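Local coordinates for transposon Tn7 transposition protein tnsA (Escherichia coli, PDB 1T0F) that cuts the 5' strands at the ends of transposon Tn7 as the restriction enzyme-like endonuclease half of the TnsA-TnsB transposase, at residues A[86-91]-A[150-155]; A[199-204]-A[232-237]; A[67-72]-A[132-137]; A[9-14]-A[34-39]. One frame throughout, in Å; residues are numbered along the deposited sequence.

How the contacts relate
Contacts 1 and 3 belong to the PD-(D/E)XK nuclease core, a mixed four-stranded sheet flanked by helices. Along the chain their segments alternate: helix 64-75 leads into strand 79-87, and strand 129-134 into helix 143-159. Their centres lie about 18 Å apart, and they touch where Glu152 holds the amide of Gln133, a magnesium ligand. Contact 4 comes first in sequence and packs N-terminal segments against the edge strand, Pro87 meeting Trp35; its centre is about 16 Å from that of contact 1. Contact 2 closes last, within the helical C-terminal region, its centre about 42 Å from contact 1 and 27 Å from contact 3, separate from the metal site.

Contact 1: residues A[86-91]-A[150-155]; sequences FPLLPS and ELERRY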
loop_
_atom_site.group_PDB
_atom_site.type_symbol
_atom_site.label_atom_id
_atom_site.label_comp_id
_atom_site.label_asym_id
_atom_site.label_seq_id
_atom_site.Cartn_x
_atom_site.Cartn_y
_atom_site.Cartn_z
ATOM N N PHE A 86 -6.943 2.376 -6.683
ATOM C CA PHE A 86 -8.370 2.554 -6.922
ATOM C C PHE A 86 -8.625 3.811 -7.762
ATOM O O PHE A 86 -8.321 4.929 -7.341
ATOM C CB PHE A 86 -9.110 2.652 -5.586
ATOM C CG PHE A 86 -10.601 2.618 -5.723
ATOM C CD1 PHE A 86 -11.260 1.413 -5.935
ATOM C CD2 PHE A 86 -11.345 3.788 -5.667
ATOM C CE1 PHE A 86 -12.645 1.375 -6.092
ATOM C CE2 PHE A 86 -12.732 3.763 -5.824
ATOM C CZ PHE A 86 -13.382 2.550 -6.037
ATOM N N PRO A 87 -9.214 3.638 -8.957
ATOM C CA PRO A 87 -9.506 4.752 -9.866
ATOM C C PRO A 87 -10.648 5.658 -9.422
ATOM O O PRO A 87 -11.655 5.188 -8.897
ATOM C CB PRO A 87 -9.806 4.033 -11.180
ATOM C CG PRO A 87 -10.574 2.824 -10.691
ATOM C CD PRO A 87 -9.728 2.362 -9.503
ATOM N N LEU A 88 -10.484 6.964 -9.640
ATOM C CA LEU A 88 -11.495 7.943 -9.281
ATOM C C LEU A 88 -12.255 8.281 -10.564
ATOM O O LEU A 88 -11.635 8.550 -11.593
ATOM C CB LEU A 88 -10.834 9.205 -8.715
ATOM C CG LEU A 88 -9.690 9.007 -7.710
ATOM C CD1 LEU A 88 -9.310 10.355 -7.104
ATOM C CD2 LEU A 88 -10.119 8.046 -6.612
ATOM N N LEU A 89 -13.582 8.260 -10.497
ATOM C CA LEU A 89 -14.431 8.540 -11.661
ATOM C C LEU A 89 -14.031 9.825 -12.379
ATOM O O LEU A 89 -14.160 10.919 -11.828
ATOM C CB LEU A 89 -15.897 8.654 -11.238
ATOM C CG LEU A 89 -16.892 8.755 -12.399
ATOM C CD1 LEU A 89 -16.821 7.470 -13.215
ATOM C CD2 LEU A 89 -18.304 8.972 -11.876
ATOM N N PRO A 90 -13.562 9.708 -13.633
ATOM C CA PRO A 90 -13.137 10.857 -14.440
ATOM C C PRO A 90 -14.125 12.021 -14.500
ATOM O O PRO A 90 -13.731 13.181 -14.385
ATOM C CB PRO A 90 -12.878 10.234 -15.810
ATOM C CG PRO A 90 -12.387 8.877 -15.461
ATOM C CD PRO A 90 -13.361 8.453 -14.376
ATOM N N SER A 91 -15.409 11.726 -14.678
ATOM C CA SER A 91 -16.395 12.796 -14.745
ATOM C C SER A 91 -16.417 13.594 -13.443
ATOM O O SER A 91 -16.636 14.808 -13.457
ATOM C CB SER A 91 -17.791 12.237 -15.062
ATOM O OG SER A 91 -18.232 11.307 -14.087
ATOM N N GLU A 150 -5.094 17.841 -3.652
ATOM C CA GLU A 150 -6.315 18.587 -3.336
ATOM C C GLU A 150 -7.492 18.032 -4.146
ATOM O O GLU A 150 -8.614 17.924 -3.641
ATOM C CB GLU A 150 -6.122 20.084 -3.621
ATOM C CG GLU A 150 -7.345 20.963 -3.391
ATOM C CD GLU A 150 -7.898 20.899 -1.974
ATOM O OE1 GLU A 150 -7.194 20.408 -1.057
ATOM O OE2 GLU A 150 -9.043 21.362 -1.776
ATOM N N LEU A 151 -7.246 17.686 -5.406
ATOM C CA LEU A 151 -8.317 17.119 -6.235
ATOM C C LEU A 151 -8.820 15.833 -5.583
ATOM O O LEU A 151 -10.027 15.603 -5.449
ATOM C CB LEU A 151 -7.798 16.778 -7.633
ATOM C CG LEU A 151 -7.441 17.937 -8.566
ATOM C CD1 LEU A 151 -6.929 17.371 -9.889
ATOM C CD2 LEU A 151 -8.671 18.823 -8.791
ATOM N N GLU A 152 -7.868 14.991 -5.196
ATOM C CA GLU A 152 -8.165 13.712 -4.561
ATOM C C GLU A 152 -8.892 13.926 -3.233
ATOM O O GLU A 152 -9.851 13.215 -2.915
ATOM C CB GLU A 152 -6.859 12.944 -4.334
ATOM C CG GLU A 152 -7.052 11.517 -3.850
ATOM C CD GLU A 152 -5.738 10.770 -3.680
ATOM O OE1 GLU A 152 -4.662 11.361 -3.939
ATOM O OE2 GLU A 152 -5.788 9.586 -3.288
ATOM N N ARG A 153 -8.430 14.904 -2.457
ATOM C CA ARG A 153 -9.053 15.191 -1.170
ATOM C C ARG A 153 -10.519 15.546 -1.368
ATOM O O ARG A 153 -11.396 15.002 -0.693
ATOM C CB ARG A 153 -8.336 16.347 -0.471
ATOM C CG ARG A 153 -8.873 16.641 0.930
ATOM C CD ARG A 153 -8.302 17.953 1.468
ATOM N NE ARG A 153 -8.892 19.125 0.819
ATOM C CZ ARG A 153 -10.107 19.598 1.083
ATOM N NH1 ARG A 153 -10.880 19.008 1.990
ATOM N NH2 ARG A 153 -10.559 20.661 0.433
ATOM N N ARG A 154 -10.786 16.456 -2.301
ATOM C CA ARG A 154 -12.154 16.877 -2.582
ATOM C C ARG A 154 -13.023 15.725 -3.060
ATOM O O ARG A 154 -14.201 15.642 -2.708
ATOM C CB ARG A 154 -12.158 17.997 -3.633
ATOM C CG ARG A 154 -11.536 19.282 -3.130
ATOM C CD ARG A 154 -11.672 20.405 -4.153
ATOM N NE ARG A 154 -11.099 21.650 -3.652
ATOM C CZ ARG A 154 -11.709 22.830 -3.715
ATOM N NH1 ARG A 154 -12.914 22.928 -4.260
ATOM N NH2 ARG A 154 -11.119 23.911 -3.221
ATOM N N TYR A 155 -12.440 14.838 -3.856
ATOM C CA TYR A 155 -13.161 13.683 -4.381
ATOM C C TYR A 155 -13.735 12.847 -3.241
ATOM O O TYR A 155 -14.938 12.583 -3.183
ATOM C CB TYR A 155 -12.220 12.802 -5.206
ATOM C CG TYR A 155 -12.896 11.603 -5.843
ATOM C CD1 TYR A 155 -13.547 11.720 -7.073
ATOM C CD2 TYR A 155 -12.894 10.355 -5.215
ATOM C CE1 TYR A 155 -14.172 10.627 -7.664
ATOM C CE2 TYR A 155 -13.523 9.253 -5.798
ATOM C CZ TYR A 155 -14.158 9.403 -7.028
ATOM O OH TYR A 155 -14.763 8.332 -7.636
#
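Leu88 lies across one face of the Tyr155 ring, where the chain leaving edge strand 79-87 packs against helix 143-159 of the PD-(D/E)XK nuclease core. Its CB sits almost over the ring centre, 3.8 Å from the centroid and 13° off the normal, a CH-pi contact. Leu88 CG sits beside its backbone N (chi1 -44°), and both methyls continue along the same ring: CD2 comes 3.7 Å from CE2 of Tyr155. CD1 of Leu88 also reaches CG of Glu152, 4.1 Å away, one turn earlier on the helix. A branched leucine suits this buried place because it can cover a flat ring with three carbons at once. The aliphatic part of Glu152 adds to the apolar surface, while its OE2 turns to Thr116 and to the amide of Gln133, a magnesium ligand. Tyrosine brings an additional hydroxyl to the loop before helix 90-100. A leucine in place of Tyr155 would probably leave the Leu88 carbons without their flat cover and the amide of Leu89 without its acceptor. That amide belongs to the N-cap residue of the next helix: Leu89 N donates to Tyr155 OH at 3.1 Å, with an N-H...O angle of 159°.

Contact 2: residues A[199-204]-A[232-237]; sequences SPLAHI and LSEIRA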
loop_
_atom_site.group_PDB
_atom_site.type_symbol
_atom_site.label_atom_id
_atom_site.label_comp_id
_atom_site.label_asym_id
_atom_site.label_seq_id
_atom_site.Cartn_x
_atom_site.Cartn_y
_atom_site.Cartn_z
ATOM N N SER A 199 2.968 -26.319 3.509
ATOM C CA SER A 199 2.289 -27.329 4.313
ATOM C C SER A 199 3.188 -27.923 5.405
ATOM O O SER A 199 2.842 -27.883 6.585
ATOM C CB SER A 199 1.743 -28.438 3.407
ATOM O OG SER A 199 1.047 -29.417 4.158
ATOM N N PRO A 200 4.353 -28.479 5.031
ATOM C CA PRO A 200 5.211 -29.041 6.077
ATOM C C PRO A 200 5.718 -27.993 7.067
ATOM O O PRO A 200 5.825 -28.261 8.261
ATOM C CB PRO A 200 6.335 -29.707 5.284
ATOM C CG PRO A 200 6.389 -28.909 4.020
ATOM C CD PRO A 200 4.932 -28.710 3.698
ATOM N N LEU A 201 6.016 -26.794 6.575
ATOM C CA LEU A 201 6.498 -25.729 7.447
ATOM C C LEU A 201 5.406 -25.309 8.423
ATOM O O LEU A 201 5.688 -24.991 9.584
ATOM C CB LEU A 201 6.953 -24.521 6.616
ATOM C CG LEU A 201 8.210 -24.720 5.764
ATOM C CD1 LEU A 201 8.436 -23.486 4.891
ATOM C CD2 LEU A 201 9.409 -24.978 6.670
ATOM N N ALA A 202 4.162 -25.314 7.949
ATOM C CA ALA A 202 3.014 -24.940 8.769
ATOM C C ALA A 202 2.840 -25.891 9.952
ATOM O O ALA A 202 2.462 -25.469 11.047
ATOM C CB ALA A 202 1.747 -24.936 7.921
ATOM N N HIS A 203 3.106 -27.174 9.726
ATOM C CA HIS A 203 2.975 -28.168 10.787
ATOM C C HIS A 203 4.046 -27.978 11.851
ATOM O O HIS A 203 3.756 -28.019 13.047
ATOM C CB HIS A 203 3.066 -29.586 10.218
ATOM C CG HIS A 203 1.887 -29.979 9.383
ATOM N ND1 HIS A 203 1.740 -29.590 8.069
ATOM C CD2 HIS A 203 0.788 -30.713 9.682
ATOM C CE1 HIS A 203 0.603 -30.068 7.593
ATOM N NE2 HIS A 203 0.006 -30.753 8.551
ATOM N N ILE A 204 5.282 -27.766 11.411
ATOM C CA ILE A 204 6.394 -27.566 12.329
ATOM C C ILE A 204 6.167 -26.314 13.172
ATOM O O ILE A 204 6.271 -26.348 14.398
ATOM C CB ILE A 204 7.729 -27.430 11.559
ATOM C CG1 ILE A 204 8.007 -28.719 10.784
ATOM C CG2 ILE A 204 8.871 -27.129 12.526
ATOM C CD1 ILE A 204 9.256 -28.666 9.924
ATOM N N LEU A 232 15.334 -21.083 7.022
ATOM C CA LEU A 232 15.070 -19.650 7.151
ATOM C C LEU A 232 14.949 -18.997 5.776
ATOM O O LEU A 232 14.109 -18.119 5.575
ATOM C CB LEU A 232 16.181 -18.950 7.945
ATOM C CG LEU A 232 16.048 -17.424 8.079
ATOM C CD1 LEU A 232 14.742 -17.073 8.772
ATOM C CD2 LEU A 232 17.230 -16.864 8.864
ATOM N N SER A 233 15.785 -19.423 4.833
ATOM C CA SER A 233 15.749 -18.851 3.489
ATOM C C SER A 233 14.412 -19.145 2.823
ATOM O O SER A 233 13.889 -18.318 2.075
ATOM C CB SER A 233 16.896 -19.397 2.628
ATOM O OG SER A 233 16.747 -20.785 2.374
ATOM N N GLU A 234 13.853 -20.318 3.097
ATOM C CA GLU A 234 12.565 -20.680 2.520
ATOM C C GLU A 234 11.464 -19.838 3.159
ATOM O O GLU A 234 10.593 -19.310 2.472
ATOM C CB GLU A 234 12.274 -22.166 2.742
ATOM C CG GLU A 234 13.336 -23.089 2.180
ATOM C CD GLU A 234 12.947 -24.551 2.284
ATOM O OE1 GLU A 234 12.418 -24.950 3.345
ATOM O OE2 GLU A 234 13.179 -25.302 1.309
ATOM N N ILE A 235 11.512 -19.716 4.483
ATOM C CA ILE A 235 10.529 -18.929 5.217
ATOM C C ILE A 235 10.614 -17.469 4.774
ATOM O O ILE A 235 9.598 -16.800 4.599
ATOM C CB ILE A 235 10.781 -19.018 6.749
ATOM C CG1 ILE A 235 10.439 -20.422 7.250
ATOM C CG2 ILE A 235 9.952 -17.982 7.491
ATOM C CD1 ILE A 235 8.981 -20.791 7.107
ATOM N N ARG A 236 11.834 -16.985 4.590
ATOM C CA ARG A 236 12.049 -15.612 4.174
ATOM C C ARG A 236 11.399 -15.338 2.817
ATOM O O ARG A 236 10.707 -14.332 2.647
ATOM C CB ARG A 236 13.553 -15.324 4.110
ATOM C CG ARG A 236 13.914 -13.875 3.832
ATOM C CD ARG A 236 15.432 -13.685 3.891
ATOM N NE ARG A 236 15.840 -12.317 3.585
ATOM C CZ ARG A 236 15.634 -11.721 2.413
ATOM N NH1 ARG A 236 15.024 -12.373 1.433
ATOM N NH2 ARG A 236 16.042 -10.472 2.220
ATOM N N ALA A 237 11.615 -16.239 1.860
ATOM C CA ALA A 237 11.056 -16.077 0.519
ATOM C C ALA A 237 9.531 -16.144 0.521
ATOM O O ALA A 237 8.863 -15.344 -0.145
ATOM C CB ALA A 237 11.633 -17.141 -0.423
#
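This is a small, apolar helix-to-helix contact in the C-terminal region of the protein, made where helix 198-207 packs against helix 230-240, away from the nuclease site. Leu201 and Ile235 carry it. The closest approach is between two methyls, CD1 of Leu201 and CD1 of Ile235, 3.5 Å apart, a close fit for carbon against carbon. The two side chains run antiparallel to each other and overlap near their ends. The CB of Leu201 points toward the other helix, whereas the Ile235 branch must bend across: a chi1 of -70° sets CG1 next to the backbone N, and a second turn at chi2 of -64° brings CD1 round toward helix 198-207. The backbones meanwhile stay well apart, CA of Leu201 lying 8.2 Å from CA of Ile235, so the side chains fill the space between them.

Both helices belong to the largely helical TnsA C-terminal family, classed with the helix-turn-helix proteins. Leu201 also rests on Thr231 and Leu238 of helix 230-240, and Ile235 on Phe252, so the methyl pair is part of a wider apolar layer. Leucine and isoleucine suit such a layer because neither brings a polar group that would need a partner inside it. Glu234, also buried, does bring one, and its OE1 accepts a hydrogen bond from NE2 of Gln197. The same OE1 of Glu234 touches the pair loosely, 4.5 Å from CD2 of Leu201.

Contact 3: residues A[67-72]-A[132-137]; sequences LAVFLS and IQVKPA. With MG (magnesium ion), chain E.
Val69 of helix 64-75 and Val134 of strand 129-134 meet tip to tip, their CG2 methyls 3.7 Å apart, where a helix packs on the central sheet of the PD-(D/E)XK nuclease fold. This is the tight part of the contact. In both valines CG1 is anti to the backbone N (chi1 176° and 173°), which leaves CG2 opposite the carbonyl carbon and turned across the interface. Beside them the packing is looser: CG1 of Val69 stands 4.3 Å from CD1 of Ile132. Ile132 and Val134 both point toward the helix because side chains alternate along a strand, and beta-branched residues suit an extended backbone with one face in the core.

Gln133 and Lys135 point to the other face, which is covered by helix 143-159 and holds the metal and its waters. The magnesium ion there takes OE1 of Gln133, the carbonyl oxygen of Val134, two waters and Asp117. Val134 therefore serves both sides, its methyl packed in the core and its backbone oxygen on the metal. Gln133 is bent at chi2 (66°), bringing its amide oxygen round to the ion, and second-shell Glu152 probably fixes which end of the amide faces the magnesium. Lys135, an active-site residue, does not bind the ion directly. Its NZ donates to water 1 at 2.7 Å, and that water lies 2.4 Å from the magnesium.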
loop_
_atom_site.group_PDB
_atom_site.type_symbol
_atom_site.label_atom_id
_atom_site.label_comp_id
_atom_site.label_asym_id
_atom_site.label_seq_id
_atom_site.Cartn_x
_atom_site.Cartn_y
_atom_site.Cartn_z
ATOM N N LEU A 67 4.392 -0.774 -0.349
ATOM C CA LEU A 67 4.588 -2.095 0.247
ATOM C C LEU A 67 4.461 -1.981 1.771
ATOM O O LEU A 67 3.800 -2.803 2.415
ATOM C CB LEU A 67 5.977 -2.643 -0.103
ATOM C CG LEU A 67 6.419 -3.936 0.599
ATOM C CD1 LEU A 67 5.503 -5.088 0.192
ATOM C CD2 LEU A 67 7.869 -4.245 0.231
ATOM N N ALA A 68 5.099 -0.966 2.349
ATOM C CA ALA A 68 5.040 -0.785 3.804
ATOM C C ALA A 68 3.602 -0.582 4.298
ATOM O O ALA A 68 3.197 -1.143 5.320
ATOM C CB ALA A 68 5.912 0.393 4.219
ATOM N N VAL A 69 2.828 0.219 3.574
ATOM C CA VAL A 69 1.443 0.469 3.952
ATOM C C VAL A 69 0.618 -0.808 3.790
ATOM O O VAL A 69 -0.207 -1.131 4.645
ATOM C CB VAL A 69 0.818 1.610 3.100
ATOM C CG1 VAL A 69 -0.649 1.784 3.458
ATOM C CG2 VAL A 69 1.572 2.917 3.349
ATOM N N PHE A 70 0.845 -1.537 2.701
ATOM C CA PHE A 70 0.123 -2.783 2.478
ATOM C C PHE A 70 0.383 -3.785 3.610
ATOM O O PHE A 70 -0.552 -4.355 4.169
ATOM C CB PHE A 70 0.537 -3.430 1.154
ATOM C CG PHE A 70 -0.016 -4.815 0.971
ATOM C CD1 PHE A 70 -1.309 -5.004 0.501
ATOM C CD2 PHE A 70 0.727 -5.930 1.355
ATOM C CE1 PHE A 70 -1.857 -6.286 0.419
ATOM C CE2 PHE A 70 0.190 -7.212 1.281
ATOM C CZ PHE A 70 -1.108 -7.387 0.811
ATOM N N LEU A 71 1.650 -4.011 3.939
ATOM C CA LEU A 71 1.979 -4.961 5.005
ATOM C C LEU A 71 1.345 -4.542 6.334
ATOM O O LEU A 71 0.885 -5.386 7.111
ATOM C CB LEU A 71 3.497 -5.086 5.152
ATOM C CG LEU A 71 4.239 -5.704 3.960
ATOM C CD1 LEU A 71 5.748 -5.563 4.151
ATOM C CD2 LEU A 71 3.852 -7.168 3.820
ATOM N N SER A 72 1.315 -3.241 6.594
ATOM C CA SER A 72 0.711 -2.728 7.823
ATOM C C SER A 72 -0.800 -2.975 7.825
ATOM O O SER A 72 -1.379 -3.312 8.863
ATOM C CB SER A 72 0.995 -1.226 7.976
ATOM O OG SER A 72 2.392 -0.963 7.968
ATOM N N ILE A 132 -6.416 5.969 1.321
ATOM C CA ILE A 132 -5.062 6.430 1.590
ATOM C C ILE A 132 -4.274 6.733 0.319
ATOM O O ILE A 132 -4.307 5.959 -0.642
ATOM C CB ILE A 132 -4.240 5.359 2.370
ATOM C CG1 ILE A 132 -4.803 5.169 3.781
ATOM C CG2 ILE A 132 -2.761 5.774 2.438
ATOM C CD1 ILE A 132 -3.969 4.233 4.639
ATOM N N GLN A 133 -3.587 7.874 0.314
ATOM C CA GLN A 133 -2.693 8.221 -0.783
ATOM C C GLN A 133 -1.313 8.217 -0.107
ATOM O O GLN A 133 -1.128 8.814 0.957
ATOM C CB GLN A 133 -2.987 9.615 -1.363
ATOM C CG GLN A 133 -1.950 10.058 -2.410
ATOM C CD GLN A 133 -1.958 9.215 -3.681
ATOM O OE1 GLN A 133 -0.943 9.111 -4.378
ATOM N NE2 GLN A 133 -3.103 8.629 -4.000
ATOM N N VAL A 134 -0.367 7.522 -0.722
ATOM C CA VAL A 134 0.994 7.388 -0.219
ATOM C C VAL A 134 1.930 8.362 -0.954
ATOM O O VAL A 134 1.925 8.420 -2.176
ATOM C CB VAL A 134 1.452 5.938 -0.441
ATOM C CG1 VAL A 134 2.881 5.783 -0.110
ATOM C CG2 VAL A 134 0.591 4.998 0.398
ATOM N N LYS A 135 2.724 9.129 -0.212
ATOM C CA LYS A 135 3.639 10.093 -0.828
ATOM C C LYS A 135 4.942 10.241 -0.070
ATOM O O LYS A 135 4.964 10.122 1.154
ATOM C CB LYS A 135 3.016 11.497 -0.855
ATOM C CG LYS A 135 1.860 11.714 -1.814
ATOM C CD LYS A 135 2.317 11.600 -3.257
ATOM C CE LYS A 135 1.154 11.852 -4.205
ATOM N NZ LYS A 135 1.527 11.591 -5.624
ATOM N N PRO A 136 6.054 10.473 -0.789
ATOM C CA PRO A 136 7.316 10.655 -0.074
ATOM C C PRO A 136 7.056 11.988 0.625
ATOM O O PRO A 136 6.387 12.851 0.061
ATOM C CB PRO A 136 8.336 10.809 -1.199
ATOM C CG PRO A 136 7.758 9.965 -2.289
ATOM C CD PRO A 136 6.286 10.312 -2.234
ATOM N N ALA A 137 7.556 12.168 1.841
ATOM C CA ALA A 137 7.315 13.415 2.552
ATOM C C ALA A 137 7.795 14.634 1.765
ATOM O O ALA A 137 7.154 15.676 1.780
ATOM C CB ALA A 137 7.999 13.379 3.916
HETATM MG MG MG E . 1.080 7.691 -4.270
HETATM O O HOH W 1 2.528 9.064 -5.667
HETATM O O HOH W 2 2.767 5.844 -4.787
#

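Contact 4: residues A[9-14]-A[34-39]; sequences SSFSEV and PWLTVQ
Phe11 and Trp35 meet obliquely: the phenyl and the five-membered ring of the indole have centroids 5.8 Å apart and planes inclined at 71°. The pair joins the segment leading into helix 13-21 to a loop lying along edge strand 79-87 of the PD-(D/E)XK nuclease core. CE1 of Phe11 does most of the touching. NE1 of Trp35 lies at the phenyl edge, near its plane, 3.8 Å from CE1, too far out from the ring face for the N-H to address the pi cloud. Leu36 comes obliquely from the next position in the loop. A chi1 of -64° turns the ring of Phe11 back beside its own backbone N, and in that position CE1 meets both partners.

A large flat ring suits this buried spot because a single carbon can meet an indole and a methyl together while the rest of the ring lies against other groups. Arg19 of helix 13-21 makes a cation-pi contact with it, and Ile16 also packs there. Replacing Phe11 with an alanine would probably open a gap beside Trp35 and Leu36 and would remove the cation-pi contact with Arg19. Trp35 also touches Ile20 of helix 13-21 and Pro87 of strand 79-87. On the Leu36 side, methyl CD2 lies 3.9 Å from CE1 of Phe11 and 4.1 Å from its CZ.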
loop_
_atom_site.group_PDB
_atom_site.type_symbol
_atom_site.label_atom_id
_atom_site.label_comp_id
_atom_site.label_asym_id
_atom_site.label_seq_id
_atom_site.Cartn_x
_atom_site.Cartn_y
_atom_site.Cartn_z
ATOM N N SER A 9 3.780 5.049 -17.247
ATOM C CA SER A 9 2.606 5.155 -16.392
ATOM C C SER A 9 1.463 5.949 -17.015
ATOM O O SER A 9 0.350 5.958 -16.487
ATOM C CB SER A 9 2.994 5.784 -15.052
ATOM O OG SER A 9 3.566 7.066 -15.234
ATOM N N SER A 10 1.733 6.616 -18.133
ATOM C CA SER A 10 0.700 7.400 -18.806
ATOM C C SER A 10 -0.060 6.532 -19.804
ATOM O O SER A 10 0.516 5.648 -20.438
ATOM C CB SER A 10 1.323 8.596 -19.528
ATOM O OG SER A 10 2.170 8.171 -20.579
ATOM N N PHE A 11 -1.356 6.791 -19.940
ATOM C CA PHE A 11 -2.202 6.028 -20.849
ATOM C C PHE A 11 -2.778 6.907 -21.947
ATOM O O PHE A 11 -2.943 8.117 -21.774
ATOM C CB PHE A 11 -3.369 5.383 -20.089
ATOM C CG PHE A 11 -2.950 4.367 -19.061
ATOM C CD1 PHE A 11 -3.698 4.195 -17.900
ATOM C CD2 PHE A 11 -1.822 3.574 -19.256
ATOM C CE1 PHE A 11 -3.328 3.247 -16.944
ATOM C CE2 PHE A 11 -1.442 2.623 -18.307
ATOM C CZ PHE A 11 -2.198 2.461 -17.149
ATOM N N SER A 12 -3.088 6.277 -23.074
ATOM C CA SER A 12 -3.681 6.962 -24.215
ATOM C C SER A 12 -5.192 6.814 -24.065
ATOM O O SER A 12 -5.661 6.082 -23.191
ATOM C CB SER A 12 -3.225 6.302 -25.515
ATOM O OG SER A 12 -3.613 4.941 -25.541
ATOM N N GLU A 13 -5.956 7.501 -24.907
ATOM C CA GLU A 13 -7.409 7.408 -24.826
ATOM C C GLU A 13 -7.892 5.974 -25.033
ATOM O O GLU A 13 -8.811 5.519 -24.352
ATOM C CB GLU A 13 -8.057 8.337 -25.855
ATOM C CG GLU A 13 -7.904 9.811 -25.515
ATOM C CD GLU A 13 -8.870 10.269 -24.433
ATOM O OE1 GLU A 13 -9.164 9.479 -23.509
ATOM O OE2 GLU A 13 -9.330 11.429 -24.503
ATOM N N VAL A 14 -7.271 5.257 -25.963
ATOM C CA VAL A 14 -7.670 3.876 -26.220
ATOM C C VAL A 14 -7.264 2.965 -25.065
ATOM O O VAL A 14 -7.994 2.036 -24.722
ATOM C CB VAL A 14 -7.057 3.327 -27.532
ATOM C CG1 VAL A 14 -7.598 4.110 -28.720
ATOM C CG2 VAL A 14 -5.539 3.407 -27.479
ATOM N N PRO A 34 -6.966 -3.989 -9.876
ATOM C CA PRO A 34 -6.465 -2.615 -9.717
ATOM C C PRO A 34 -6.371 -1.849 -11.037
ATOM O O PRO A 34 -6.165 -2.443 -12.094
ATOM C CB PRO A 34 -5.098 -2.824 -9.076
ATOM C CG PRO A 34 -4.648 -4.117 -9.691
ATOM C CD PRO A 34 -5.899 -4.972 -9.626
ATOM N N TRP A 35 -6.522 -0.531 -10.970
ATOM C CA TRP A 35 -6.439 0.294 -12.172
ATOM C C TRP A 35 -5.010 0.263 -12.714
ATOM O O TRP A 35 -4.800 0.120 -13.917
ATOM C CB TRP A 35 -6.868 1.731 -11.861
ATOM C CG TRP A 35 -6.721 2.664 -13.033
ATOM C CD1 TRP A 35 -5.771 3.634 -13.197
ATOM C CD2 TRP A 35 -7.534 2.695 -14.212
ATOM N NE1 TRP A 35 -5.944 4.271 -14.408
ATOM C CE2 TRP A 35 -7.017 3.713 -15.051
ATOM C CE3 TRP A 35 -8.648 1.961 -14.644
ATOM C CZ2 TRP A 35 -7.579 4.013 -16.299
ATOM C CZ3 TRP A 35 -9.209 2.265 -15.889
ATOM C CH2 TRP A 35 -8.671 3.282 -16.698
ATOM N N LEU A 36 -4.031 0.383 -11.821
ATOM C CA LEU A 36 -2.622 0.350 -12.204
ATOM C C LEU A 36 -1.998 -0.976 -11.786
ATOM O O LEU A 36 -2.371 -1.547 -10.762
ATOM C CB LEU A 36 -1.849 1.480 -11.520
ATOM C CG LEU A 36 -2.325 2.926 -11.686
ATOM C CD1 LEU A 36 -1.454 3.835 -10.820
ATOM C CD2 LEU A 36 -2.255 3.340 -13.155
ATOM N N THR A 37 -1.036 -1.453 -12.572
ATOM C CA THR A 37 -0.338 -2.696 -12.280
ATOM C C THR A 37 1.146 -2.373 -12.141
ATOM O O THR A 37 1.566 -1.252 -12.428
ATOM C CB THR A 37 -0.516 -3.720 -13.418
ATOM O OG1 THR A 37 0.212 -3.282 -14.574
ATOM C CG2 THR A 37 -1.980 -3.854 -13.776
ATOM N N VAL A 38 1.942 -3.343 -11.700
ATOM C CA VAL A 38 3.375 -3.122 -11.540
ATOM C C VAL A 38 4.030 -2.724 -12.869
ATOM O O VAL A 38 5.165 -2.243 -12.897
ATOM C CB VAL A 38 4.087 -4.379 -10.987
ATOM C CG1 VAL A 38 3.568 -4.697 -9.586
ATOM C CG2 VAL A 38 3.874 -5.559 -11.929
ATOM N N GLN A 39 3.307 -2.922 -13.969
ATOM C CA GLN A 39 3.818 -2.561 -15.290
ATOM C C GLN A 39 3.871 -1.041 -15.405
ATOM O O GLN A 39 4.652 -0.499 -16.180
ATOM C CB GLN A 39 2.915 -3.124 -16.389
ATOM C CG GLN A 39 2.801 -4.641 -16.397
ATOM C CD GLN A 39 4.132 -5.337 -16.637
ATOM O OE1 GLN A 39 5.029 -5.302 -15.791
ATOM N NE2 GLN A 39 4.267 -5.972 -17.799
#